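Local coordinates for protein isatin hydrolase (Ralstonia solanacearum, PDB 5NMP) that hydrolyses isatin with the help of a bound manganese ion and belongs to the cyclase family of metal-dependent hydrolases, at residues 46-50 with 72-77; 96-100 with 247-253; 146-152 with 191-197. One frame throughout, in Å; residues are numbered along the deposited sequence.

Interaction 1: residues 46-50 with 72-77; sequences GQVQP and SCGEHT. With MN (manganese (II) ion), chain K.
At the entrance to the manganese-binding HxGTHxDxPxH motif of the cyclase family, the loop carrying Val48 and Gln49 lies against Gly74 and Thr77, where strand 66-74 gives way to the metal-binding turn. No direct hydrogen bond joins the two segments. Val48 inserts one methyl, CG2, which stands anti to its backbone N and rests 3.8 Å from CA of Gly74; a residue with no side chain leaves room for it there. The same methyl lies 4.1 Å from Thr77 OG1, the two side chains crossing at a slant. Thr77 OG1 in turn accepts the N-H of Gly74 at 2.8 Å (147°), which ties the turn back onto the strand end. A water closes the gap to the loop, donating to Gln49 O and to Thr77 OG1, each at 2.9 Å. One residue earlier, His76 binds manganese through ND1 at 2.1 Å; His80 and Asp82 share the metal, and Ser254 holds the other ring nitrogen. Strand residues Ser72 to Gly74 also pair antiparallel with a strand of the second subunit. The chemistry is mainly a methyl contact and a water bridge, with Gln49 and Pro50 lying along Ser72 and Cys73, beside the turn that carries a metal ligand.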
ATOM      1  N   GLY A  46      20.122  14.359 -11.870  1.00 50.32           N
ATOM      2  CA  GLY A  46      18.739  14.748 -11.668  1.00 48.62           C
ATOM      3  C   GLY A  46      18.322  14.485 -10.233  1.00 57.46           C
ATOM      4  O   GLY A  46      18.749  13.504  -9.624  1.00 55.85           O
ATOM      5  N   GLN A  47      17.477  15.356  -9.693  1.00 56.88           N
ATOM      6  CA  GLN A  47      17.105  15.287  -8.282  1.00 55.49           C
ATOM      7  C   GLN A  47      15.659  14.843  -8.080  1.00 50.60           C
ATOM      8  O   GLN A  47      14.789  15.142  -8.895  1.00 54.64           O
ATOM      9  CB  GLN A  47      17.322  16.647  -7.614  1.00 49.37           C
ATOM     10  CG  GLN A  47      18.702  17.241  -7.837  1.00 51.80           C
ATOM     11  CD  GLN A  47      19.796  16.461  -7.139  1.00 56.52           C
ATOM     12  OE1 GLN A  47      19.572  15.851  -6.094  1.00 56.20           O
ATOM     13  NE2 GLN A  47      20.991  16.474  -7.716  1.00 57.84           N
ATOM     14  N   VAL A  48      15.412  14.131  -6.986  1.00 48.89           N
ATOM     15  CA  VAL A  48      14.053  13.764  -6.605  1.00 51.15           C
ATOM     16  C   VAL A  48      13.365  14.946  -5.914  1.00 51.17           C
ATOM     17  O   VAL A  48      13.995  15.695  -5.169  1.00 48.27           O
ATOM     18  CB  VAL A  48      14.036  12.522  -5.677  1.00 54.86           C
ATOM     19  CG1 VAL A  48      14.881  12.760  -4.436  1.00 57.32           C
ATOM     20  CG2 VAL A  48      12.610  12.147  -5.293  1.00 49.68           C
ATOM     21  N   GLN A  49      12.080  15.130  -6.195  1.00 54.78           N
ATOM     22  CA  GLN A  49      11.299  16.163  -5.531  1.00 56.82           C
ATOM     23  C   GLN A  49      11.033  15.783  -4.085  1.00 56.22           C
ATOM     24  O   GLN A  49      10.850  14.605  -3.776  1.00 54.17           O
ATOM     25  CB  GLN A  49       9.973  16.397  -6.255  1.00 63.83           C
ATOM     26  CG  GLN A  49      10.063  17.324  -7.449  1.00 78.21           C
ATOM     27  CD  GLN A  49       8.717  17.548  -8.114  1.00 88.85           C
ATOM     28  OE1 GLN A  49       7.756  16.820  -7.858  1.00 90.95           O
ATOM     29  NE2 GLN A  49       8.641  18.561  -8.972  1.00 92.96           N
ATOM     30  N   PRO A  50      11.022  16.779  -3.190  1.00 55.93           N
ATOM     31  CA  PRO A  50      10.571  16.554  -1.813  1.00 60.51           C
ATOM     32  C   PRO A  50       9.058  16.359  -1.776  1.00 59.49           C
ATOM     33  O   PRO A  50       8.390  16.599  -2.782  1.00 61.64           O
ATOM     34  CB  PRO A  50      10.990  17.837  -1.093  1.00 53.50           C
ATOM     35  CG  PRO A  50      11.016  18.870  -2.164  1.00 54.11           C
ATOM     36  CD  PRO A  50      11.472  18.165  -3.407  1.00 56.81           C
ATOM     37  N   SER A  72       2.544  15.864  -4.225  1.00 57.21           N
ATOM     38  CA  SER A  72       3.585  15.540  -5.185  1.00 57.74           C
ATOM     39  C   SER A  72       4.833  15.068  -4.454  1.00 57.18           C
ATOM     40  O   SER A  72       5.154  15.561  -3.372  1.00 57.91           O
ATOM     41  CB  SER A  72       3.906  16.746  -6.070  1.00 59.85           C
ATOM     42  OG  SER A  72       4.266  17.873  -5.293  1.00 63.69           O
ATOM     43  N   CYS A  73       5.522  14.099  -5.046  1.00 54.92           N
ATOM     44  CA  CYS A  73       6.761  13.575  -4.490  1.00 50.65           C
ATOM     45  C   CYS A  73       7.462  12.711  -5.530  1.00 51.87           C
ATOM     46  O   CYS A  73       7.157  12.790  -6.721  1.00 54.77           O
ATOM     47  CB  CYS A  73       6.494  12.770  -3.215  1.00 47.90           C
ATOM     48  SG  CYS A  73       5.439  11.322  -3.441  1.00 60.79           S
ATOM     49  N   GLY A  74       8.405  11.892  -5.080  1.00 48.14           N
ATOM     50  CA  GLY A  74       9.102  10.988  -5.972  1.00 41.35           C
ATOM     51  C   GLY A  74       8.744   9.553  -5.664  1.00 51.01           C
ATOM     52  O   GLY A  74       8.197   9.258  -4.602  1.00 53.15           O
ATOM     53  N   GLU A  75       9.040   8.658  -6.600  1.00 49.19           N
ATOM     54  CA  GLU A  75       8.871   7.230  -6.369  1.00 50.18           C
ATOM     55  C   GLU A  75       9.669   6.795  -5.144  1.00 49.28           C
ATOM     56  O   GLU A  75       9.257   5.908  -4.408  1.00 51.84           O
ATOM     57  CB  GLU A  75       9.318   6.426  -7.592  1.00 52.70           C
ATOM     58  CG  GLU A  75       8.495   6.667  -8.843  1.00 57.48           C
ATOM     59  CD  GLU A  75       9.088   5.989 -10.068  1.00 61.09           C
ATOM     60  OE1 GLU A  75      10.323   5.818 -10.116  1.00 63.45           O
ATOM     61  OE2 GLU A  75       8.319   5.623 -10.982  1.00 61.76           O
ATOM     62  N   HIS A  76      10.814   7.434  -4.934  1.00 48.30           N
ATOM     63  CA  HIS A  76      11.700   7.078  -3.836  1.00 47.54           C
ATOM     64  C   HIS A  76      11.653   8.127  -2.726  1.00 49.85           C
ATOM     65  O   HIS A  76      12.664   8.743  -2.382  1.00 53.73           O
ATOM     66  CB  HIS A  76      13.123   6.889  -4.358  1.00 45.80           C
ATOM     67  CG  HIS A  76      13.245   5.782  -5.359  1.00 46.57           C
ATOM     68  ND1 HIS A  76      13.801   4.559  -5.054  1.00 43.63           N
ATOM     69  CD2 HIS A  76      12.857   5.707  -6.655  1.00 49.13           C
ATOM     70  CE1 HIS A  76      13.764   3.781  -6.122  1.00 46.27           C
ATOM     71  NE2 HIS A  76      13.195   4.454  -7.107  1.00 49.02           N
ATOM     72  N   THR A  77      10.458   8.307  -2.173  1.00 46.28           N
ATOM     73  CA  THR A  77      10.207   9.276  -1.118  1.00 46.75           C
ATOM     74  C   THR A  77       9.753   8.560   0.148  1.00 48.34           C
ATOM     75  O   THR A  77       8.841   7.737   0.102  1.00 54.60           O
ATOM     76  CB  THR A  77       9.133  10.302  -1.546  1.00 50.15           C
ATOM     77  OG1 THR A  77       9.608  11.059  -2.667  1.00 52.74           O
ATOM     78  CG2 THR A  77       8.791  11.248  -0.401  1.00 50.22           C
TER
HETATM   79 MN    MN K 301      14.860   3.868  -3.375  1.00 61.78          MN
HETATM   80  O   HOH W   1      11.833  12.685  -1.772  1.00 58.09           O

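Interaction 2: residues 96-100 with 247-253; sequences NSVDT and PLKIEGG
The carboxylate of Asp99 faces a type II turn, Ile250 to Gly253, and accepts the N-H of Gly252 on OD2 from above its plane, 58° out of it. The bond is 3.1 Å long and fairly straight at the hydrogen. Gly253 N bonds back to Ile250 O to close the turn, and Gly252 takes the positive phi (70°) expected at the third position of a type II turn. Placing CG between the backbone N and the carbonyl carbon (chi1 60°) directs the carboxylate of Asp99 at the turn. Its other oxygen is engaged within its own loop: Ser97 OG donates to Asp99 OD1 at 2.6 Å, nearly along the C-O axis, and itself accepts from Thr100 OG1, so a short relay of hydroxyls steadies the acceptor. A backbone bond from Val98 N to Gly253 O, 3.0 Å and close to straight, holds the next residue of the turn. The side chain of Val98 packs toward Pro247 and Ile250. Its CG1 meets CB of Pro247 at 3.7 Å, while CG2 faces CB of Ile250 at 4.0 Å and lies beside the carbonyls of Leu248 and Gly253. The extended chain of Lys249 runs past Asp99, CG to CB 3.8 Å, before its amine reaches Thr29 O of the second subunit. These two loops precede strands 107-114 and 255-257. Val98 and Pro247 both rest on Phe81 of strand 80-82, Pro247 and Ile250 touch Ser256 of strand 255-257, and Arg259 of the second subunit binds the carbonyl oxygens of Val98 and Pro247.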
ATOM      1  N   ASN A  96       9.663  -6.327 -13.635  1.00 54.35           N
ATOM      2  CA  ASN A  96      10.680  -5.611 -12.875  1.00 50.68           C
ATOM      3  C   ASN A  96      10.229  -4.237 -12.383  1.00 50.71           C
ATOM      4  O   ASN A  96      10.969  -3.554 -11.679  1.00 55.29           O
ATOM      5  CB  ASN A  96      11.944  -5.457 -13.721  1.00 50.50           C
ATOM      6  CG  ASN A  96      11.721  -4.584 -14.940  1.00 55.94           C
ATOM      7  OD1 ASN A  96      10.590  -4.407 -15.393  1.00 61.88           O
ATOM      8  ND2 ASN A  96      12.801  -4.039 -15.484  1.00 54.60           N
ATOM      9  N   SER A  97       9.023  -3.828 -12.764  1.00 46.40           N
ATOM     10  CA  SER A  97       8.475  -2.553 -12.313  1.00 49.05           C
ATOM     11  C   SER A  97       7.284  -2.788 -11.388  1.00 49.26           C
ATOM     12  O   SER A  97       6.700  -3.871 -11.388  1.00 49.37           O
ATOM     13  CB  SER A  97       8.071  -1.686 -13.506  1.00 54.96           C
ATOM     14  OG  SER A  97       7.178  -2.376 -14.359  1.00 62.18           O
ATOM     15  N   VAL A  98       6.921  -1.772 -10.607  1.00 46.58           N
ATOM     16  CA  VAL A  98       5.918  -1.941  -9.553  1.00 48.07           C
ATOM     17  C   VAL A  98       4.524  -2.271 -10.088  1.00 51.99           C
ATOM     18  O   VAL A  98       3.655  -2.718  -9.340  1.00 55.16           O
ATOM     19  CB  VAL A  98       5.819  -0.682  -8.656  1.00 47.70           C
ATOM     20  CG1 VAL A  98       7.037  -0.574  -7.751  1.00 40.01           C
ATOM     21  CG2 VAL A  98       5.648   0.573  -9.496  1.00 45.55           C
ATOM     22  N   ASP A  99       4.311  -2.060 -11.382  1.00 53.01           N
ATOM     23  CA  ASP A  99       3.034  -2.390 -11.998  1.00 55.72           C
ATOM     24  C   ASP A  99       3.046  -3.771 -12.659  1.00 57.75           C
ATOM     25  O   ASP A  99       1.996  -4.282 -13.045  1.00 62.48           O
ATOM     26  CB  ASP A  99       2.650  -1.324 -13.029  1.00 65.26           C
ATOM     27  CG  ASP A  99       3.672  -1.196 -14.146  1.00 72.46           C
ATOM     28  OD1 ASP A  99       4.878  -1.363 -13.867  1.00 72.56           O
ATOM     29  OD2 ASP A  99       3.274  -0.932 -15.302  1.00 74.15           O
ATOM     30  N   THR A 100       4.226  -4.376 -12.787  1.00 52.90           N
ATOM     31  CA  THR A 100       4.334  -5.667 -13.468  1.00 49.31           C
ATOM     32  C   THR A 100       4.907  -6.788 -12.599  1.00 48.09           C
ATOM     33  O   THR A 100       4.837  -7.957 -12.981  1.00 50.33           O
ATOM     34  CB  THR A 100       5.196  -5.559 -14.746  1.00 53.41           C
ATOM     35  OG1 THR A 100       6.536  -5.193 -14.399  1.00 57.98           O
ATOM     36  CG2 THR A 100       4.615  -4.526 -15.701  1.00 51.88           C
ATOM     37  N   PRO A 247       3.421  -2.003  -3.311  1.00 44.50           N
ATOM     38  CA  PRO A 247       3.677  -0.676  -3.880  1.00 44.40           C
ATOM     39  C   PRO A 247       2.551  -0.205  -4.796  1.00 48.29           C
ATOM     40  O   PRO A 247       1.799  -1.031  -5.315  1.00 51.45           O
ATOM     41  CB  PRO A 247       4.965  -0.888  -4.673  1.00 45.12           C
ATOM     42  CG  PRO A 247       4.875  -2.314  -5.126  1.00 44.71           C
ATOM     43  CD  PRO A 247       4.160  -3.061  -4.023  1.00 42.96           C
ATOM     44  N   LEU A 248       2.441   1.107  -4.988  1.00 47.48           N
ATOM     45  CA  LEU A 248       1.449   1.666  -5.900  1.00 47.98           C
ATOM     46  C   LEU A 248       1.648   1.123  -7.311  1.00 52.89           C
ATOM     47  O   LEU A 248       2.779   0.906  -7.746  1.00 50.95           O
ATOM     48  CB  LEU A 248       1.527   3.192  -5.916  1.00 43.90           C
ATOM     49  CG  LEU A 248       1.417   3.915  -4.579  1.00 46.12           C
ATOM     50  CD1 LEU A 248       1.600   5.406  -4.785  1.00 45.90           C
ATOM     51  CD2 LEU A 248       0.077   3.624  -3.923  1.00 51.72           C
ATOM     52  N   LYS A 249       0.550   0.909  -8.026  1.00 52.89           N
ATOM     53  CA  LYS A 249       0.628   0.380  -9.381  1.00 50.00           C
ATOM     54  C   LYS A 249       0.951   1.487 -10.385  1.00 50.18           C
ATOM     55  O   LYS A 249       0.163   1.776 -11.287  1.00 47.19           O
ATOM     56  CB  LYS A 249      -0.676  -0.323  -9.756  1.00 49.20           C
ATOM     57  CG  LYS A 249      -0.524  -1.327 -10.882  1.00 49.67           C
ATOM     58  CD  LYS A 249      -1.760  -2.188 -11.031  1.00 50.81           C
ATOM     59  CE  LYS A 249      -1.541  -3.271 -12.075  1.00 53.50           C
ATOM     60  NZ  LYS A 249      -2.778  -4.058 -12.334  1.00 57.43           N
ATOM     61  N   ILE A 250       2.120   2.099 -10.212  1.00 50.46           N
ATOM     62  CA  ILE A 250       2.592   3.167 -11.088  1.00 51.37           C
ATOM     63  C   ILE A 250       3.110   2.599 -12.405  1.00 56.11           C
ATOM     64  O   ILE A 250       4.013   1.760 -12.411  1.00 56.39           O
ATOM     65  CB  ILE A 250       3.712   3.992 -10.415  1.00 50.75           C
ATOM     66  CG1 ILE A 250       3.240   4.530  -9.063  1.00 48.09           C
ATOM     67  CG2 ILE A 250       4.178   5.121 -11.327  1.00 40.59           C
ATOM     68  CD1 ILE A 250       4.253   5.405  -8.370  1.00 45.73           C
ATOM     69  N   GLU A 251       2.538   3.061 -13.515  1.00 58.60           N
ATOM     70  CA  GLU A 251       2.900   2.564 -14.841  1.00 60.90           C
ATOM     71  C   GLU A 251       4.393   2.715 -15.115  1.00 58.54           C
ATOM     72  O   GLU A 251       4.898   3.829 -15.251  1.00 56.78           O
ATOM     73  CB  GLU A 251       2.095   3.289 -15.921  1.00 63.81           C
ATOM     74  CG  GLU A 251       2.295   2.734 -17.321  1.00 69.92           C
ATOM     75  CD  GLU A 251       1.507   3.500 -18.369  1.00 80.41           C
ATOM     76  OE1 GLU A 251       1.609   4.745 -18.406  1.00 82.59           O
ATOM     77  OE2 GLU A 251       0.777   2.854 -19.151  1.00 86.14           O
ATOM     78  N   GLY A 252       5.090   1.585 -15.186  1.00 57.23           N
ATOM     79  CA  GLY A 252       6.522   1.576 -15.430  1.00 56.16           C
ATOM     80  C   GLY A 252       7.333   2.113 -14.265  1.00 55.39           C
ATOM     81  O   GLY A 252       8.492   2.496 -14.431  1.00 54.58           O
ATOM     82  N   GLY A 253       6.725   2.136 -13.083  1.00 53.47           N
ATOM     83  CA  GLY A 253       7.362   2.697 -11.903  1.00 50.98           C
ATOM     84  C   GLY A 253       8.576   1.926 -11.419  1.00 49.38           C
ATOM     85  O   GLY A 253       8.553   0.697 -11.341  1.00 49.03           O
TER

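Interaction 3: residues 146-152 with 191-197; sequences AWVLFRT and VHGFGVE
Ala146 opens the pairing by accepting the N-H of His192 on its carbonyl oxygen at 2.8 Å. Trp147 then meets the His192 ring: the imidazole turns its CD2 edge to one indole face, the planes 83° apart in a T-shaped stack, and His192 NE2 is held by Asn105 O. Farther along the same indole, CE3 lies 3.5 Å from C of Gly193, which has no side chain to hold it off. Val148 begins the regular parallel ladder, donating to Gly193 O and accepting from Gly195 N at 2.9 Å. On the opposite sheet face from Trp147 its two methyls part: CG2 meets Val191 CG1 at 3.6 Å, and CG1, anti to the backbone N (chi1 177°), meets Phe194 CE2 at 3.8 Å. Leu149 returns to the tryptophan side, with CD2 close to CA of Gly195. Phe150 N donates to Gly195 O at 2.7 Å, and its CB packs on Phe194 CZ, the two side chains lying alongside and pointing the same way. At the strand end, Arg151 runs beside Glu197 but turns its charge to Asp153. Thr152 N finally donates to Glu197 OE1 at 2.9 Å, 56° out of the carboxylate plane. Asp153 N binds that oxygen too, while OE2 is hydrogen-bonded to Ser155 OG. Two adjacent parallel strands, joined by a crossover that includes helix 179-187, thus carry an apolar centre and end in a carboxylate gripped by several donors, which would probably stabilise its anionic form.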
ATOM      1  N   ALA A 146      12.659 -14.804   2.157  1.00 54.81           N
ATOM      2  CA  ALA A 146      12.334 -13.911   3.262  1.00 50.40           C
ATOM      3  C   ALA A 146      13.027 -12.563   3.129  1.00 49.19           C
ATOM      4  O   ALA A 146      14.124 -12.474   2.577  1.00 49.55           O
ATOM      5  CB  ALA A 146      12.707 -14.559   4.588  1.00 48.23           C
ATOM      6  N   TRP A 147      12.379 -11.515   3.630  1.00 50.03           N
ATOM      7  CA  TRP A 147      13.033 -10.219   3.774  1.00 48.35           C
ATOM      8  C   TRP A 147      14.138 -10.302   4.816  1.00 45.16           C
ATOM      9  O   TRP A 147      14.008 -11.001   5.821  1.00 47.33           O
ATOM     10  CB  TRP A 147      12.043  -9.128   4.196  1.00 47.80           C
ATOM     11  CG  TRP A 147      11.124  -8.638   3.128  1.00 49.63           C
ATOM     12  CD1 TRP A 147       9.821  -8.992   2.947  1.00 41.65           C
ATOM     13  CD2 TRP A 147      11.426  -7.679   2.107  1.00 47.77           C
ATOM     14  NE1 TRP A 147       9.294  -8.322   1.870  1.00 47.23           N
ATOM     15  CE2 TRP A 147      10.260  -7.511   1.335  1.00 46.70           C
ATOM     16  CE3 TRP A 147      12.571  -6.952   1.766  1.00 41.92           C
ATOM     17  CZ2 TRP A 147      10.204  -6.648   0.244  1.00 49.08           C
ATOM     18  CZ3 TRP A 147      12.514  -6.094   0.682  1.00 44.38           C
ATOM     19  CH2 TRP A 147      11.339  -5.950  -0.066  1.00 49.60           C
ATOM     20  N   VAL A 148      15.223  -9.581   4.576  1.00 45.25           N
ATOM     21  CA  VAL A 148      16.225  -9.368   5.607  1.00 47.57           C
ATOM     22  C   VAL A 148      16.138  -7.917   6.065  1.00 48.45           C
ATOM     23  O   VAL A 148      16.569  -7.007   5.357  1.00 51.07           O
ATOM     24  CB  VAL A 148      17.643  -9.685   5.109  1.00 49.39           C
ATOM     25  CG1 VAL A 148      18.668  -9.387   6.196  1.00 47.71           C
ATOM     26  CG2 VAL A 148      17.733 -11.134   4.678  1.00 49.25           C
ATOM     27  N   LEU A 149      15.560  -7.704   7.242  1.00 47.11           N
ATOM     28  CA  LEU A 149      15.383  -6.354   7.767  1.00 46.32           C
ATOM     29  C   LEU A 149      16.552  -5.959   8.670  1.00 48.03           C
ATOM     30  O   LEU A 149      16.769  -6.549   9.730  1.00 48.07           O
ATOM     31  CB  LEU A 149      14.053  -6.239   8.517  1.00 38.64           C
ATOM     32  CG  LEU A 149      12.817  -6.580   7.676  1.00 38.64           C
ATOM     33  CD1 LEU A 149      11.532  -6.318   8.442  1.00 40.25           C
ATOM     34  CD2 LEU A 149      12.822  -5.815   6.357  1.00 36.63           C
ATOM     35  N   PHE A 150      17.303  -4.958   8.223  1.00 44.67           N
ATOM     36  CA  PHE A 150      18.493  -4.475   8.914  1.00 43.12           C
ATOM     37  C   PHE A 150      18.128  -3.412   9.952  1.00 45.78           C
ATOM     38  O   PHE A 150      17.978  -2.238   9.614  1.00 48.27           O
ATOM     39  CB  PHE A 150      19.484  -3.913   7.887  1.00 45.26           C
ATOM     40  CG  PHE A 150      20.845  -3.597   8.443  1.00 46.70           C
ATOM     41  CD1 PHE A 150      21.304  -4.204   9.601  1.00 48.00           C
ATOM     42  CD2 PHE A 150      21.670  -2.688   7.795  1.00 47.76           C
ATOM     43  CE1 PHE A 150      22.562  -3.908  10.103  1.00 51.45           C
ATOM     44  CE2 PHE A 150      22.927  -2.386   8.292  1.00 50.10           C
ATOM     45  CZ  PHE A 150      23.375  -2.998   9.448  1.00 50.66           C
ATOM     46  N   ARG A 151      17.983  -3.822  11.209  1.00 48.74           N
ATOM     47  CA  ARG A 151      17.648  -2.881  12.278  1.00 50.18           C
ATOM     48  C   ARG A 151      18.872  -2.124  12.784  1.00 53.07           C
ATOM     49  O   ARG A 151      19.854  -2.730  13.216  1.00 56.29           O
ATOM     50  CB  ARG A 151      16.985  -3.597  13.452  1.00 48.53           C
ATOM     51  CG  ARG A 151      16.690  -2.654  14.599  1.00 46.30           C
ATOM     52  CD  ARG A 151      16.292  -3.370  15.868  1.00 48.42           C
ATOM     53  NE  ARG A 151      16.231  -2.426  16.979  1.00 53.04           N
ATOM     54  CZ  ARG A 151      16.223  -2.772  18.261  1.00 58.88           C
ATOM     55  NH1 ARG A 151      16.271  -4.053  18.606  1.00 63.59           N
ATOM     56  NH2 ARG A 151      16.171  -1.834  19.198  1.00 56.74           N
ATOM     57  N   THR A 152      18.799  -0.796  12.746  1.00 51.76           N
ATOM     58  CA  THR A 152      19.917   0.051  13.144  1.00 50.32           C
ATOM     59  C   THR A 152      19.498   1.178  14.086  1.00 49.29           C
ATOM     60  O   THR A 152      20.342   1.947  14.544  1.00 53.04           O
ATOM     61  CB  THR A 152      20.593   0.682  11.918  1.00 52.38           C
ATOM     62  OG1 THR A 152      19.615   1.407  11.163  1.00 52.43           O
ATOM     63  CG2 THR A 152      21.221  -0.390  11.035  1.00 50.32           C
ATOM     64  N   VAL A 191      17.493 -14.894  -0.390  1.00 51.83           N
ATOM     65  CA  VAL A 191      16.575 -13.990   0.287  1.00 51.32           C
ATOM     66  C   VAL A 191      15.664 -13.266  -0.704  1.00 52.51           C
ATOM     67  O   VAL A 191      15.950 -13.193  -1.900  1.00 50.81           O
ATOM     68  CB  VAL A 191      17.334 -12.950   1.130  1.00 46.39           C
ATOM     69  CG1 VAL A 191      18.223 -13.648   2.145  1.00 46.90           C
ATOM     70  CG2 VAL A 191      18.156 -12.038   0.236  1.00 44.69           C
ATOM     71  N   HIS A 192      14.562 -12.738  -0.184  1.00 52.30           N
ATOM     72  CA  HIS A 192      13.564 -12.040  -0.983  1.00 51.36           C
ATOM     73  C   HIS A 192      14.020 -10.621  -1.297  1.00 52.65           C
ATOM     74  O   HIS A 192      13.814 -10.115  -2.402  1.00 57.82           O
ATOM     75  CB  HIS A 192      12.229 -12.019  -0.234  1.00 53.97           C
ATOM     76  CG  HIS A 192      11.095 -11.425  -1.010  1.00 55.69           C
ATOM     77  ND1 HIS A 192      10.590 -12.005  -2.153  1.00 59.62           N
ATOM     78  CD2 HIS A 192      10.350 -10.316  -0.791  1.00 55.79           C
ATOM     79  CE1 HIS A 192       9.590 -11.274  -2.610  1.00 62.20           C
ATOM     80  NE2 HIS A 192       9.424 -10.243  -1.802  1.00 60.10           N
ATOM     81  N   GLY A 193      14.649  -9.986  -0.316  1.00 51.32           N
ATOM     82  CA  GLY A 193      15.014  -8.590  -0.432  1.00 47.38           C
ATOM     83  C   GLY A 193      15.757  -8.070   0.780  1.00 47.64           C
ATOM     84  O   GLY A 193      16.015  -8.811   1.725  1.00 54.33           O
ATOM     85  N   PHE A 194      16.090  -6.785   0.755  1.00 48.43           N
ATOM     86  CA  PHE A 194      16.824  -6.149   1.846  1.00 49.73           C
ATOM     87  C   PHE A 194      16.098  -4.880   2.309  1.00 48.83           C
ATOM     88  O   PHE A 194      15.740  -4.031   1.494  1.00 53.83           O
ATOM     89  CB  PHE A 194      18.255  -5.831   1.393  1.00 41.04           C
ATOM     90  CG  PHE A 194      19.217  -5.607   2.523  1.00 44.97           C
ATOM     91  CD1 PHE A 194      19.824  -4.375   2.700  1.00 42.57           C
ATOM     92  CD2 PHE A 194      19.517  -6.631   3.407  1.00 50.08           C
ATOM     93  CE1 PHE A 194      20.714  -4.167   3.743  1.00 47.71           C
ATOM     94  CE2 PHE A 194      20.406  -6.431   4.453  1.00 51.74           C
ATOM     95  CZ  PHE A 194      21.005  -5.196   4.622  1.00 49.76           C
ATOM     96  N   GLY A 195      15.872  -4.754   3.614  1.00 48.75           N
ATOM     97  CA  GLY A 195      15.148  -3.610   4.154  1.00 48.09           C
ATOM     98  C   GLY A 195      15.932  -2.839   5.202  1.00 50.65           C
ATOM     99  O   GLY A 195      16.551  -3.432   6.086  1.00 52.85           O
ATOM    100  N   VAL A 196      15.904  -1.513   5.110  1.00 50.53           N
ATOM    101  CA  VAL A 196      16.700  -0.670   6.002  1.00 48.39           C
ATOM    102  C   VAL A 196      15.889   0.468   6.634  1.00 48.74           C
ATOM    103  O   VAL A 196      14.746   0.715   6.255  1.00 53.91           O
ATOM    104  CB  VAL A 196      17.905  -0.065   5.253  1.00 46.82           C
ATOM    105  CG1 VAL A 196      18.823  -1.165   4.748  1.00 41.18           C
ATOM    106  CG2 VAL A 196      17.430   0.807   4.099  1.00 42.78           C
ATOM    107  N   GLU A 197      16.491   1.156   7.599  1.00 47.49           N
ATOM    108  CA  GLU A 197      15.870   2.325   8.219  1.00 46.69           C
ATOM    109  C   GLU A 197      16.429   3.618   7.631  1.00 49.97           C
ATOM    110  O   GLU A 197      15.920   4.707   7.895  1.00 51.44           O
ATOM    111  CB  GLU A 197      16.086   2.319   9.732  1.00 47.97           C
ATOM    112  CG  GLU A 197      15.636   1.051  10.432  1.00 53.56           C
ATOM    113  CD  GLU A 197      15.737   1.154  11.944  1.00 57.36           C
ATOM    114  OE1 GLU A 197      16.050   0.134  12.588  1.00 60.35           O
ATOM    115  OE2 GLU A 197      15.499   2.254  12.488  1.00 57.19           O
TER
HETATM  116  O   HOH W   2      18.669   0.003   8.928  1.00 54.08           O

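Interaction 3 belongs to the centre of the mixed sheet, about 7 Å from the middle of the chain, and relies on a regular ladder with aromatic and aliphatic cover; no other subunit touches it. Interactions 1 and 2 lie farther out, about 16 Å from that middle, yet are largely buried, and the second subunit touches both. Interaction 1 sets a loop on a strand end through water, and interaction 2 joins two loops through turn amides and a valine. They also meet each other, Glu75 packing on Ile250 and Gly253, and Ser254, directly after 247-253, bonds to both Glu75 and the metal ligand His76. Interaction 3 touches neither.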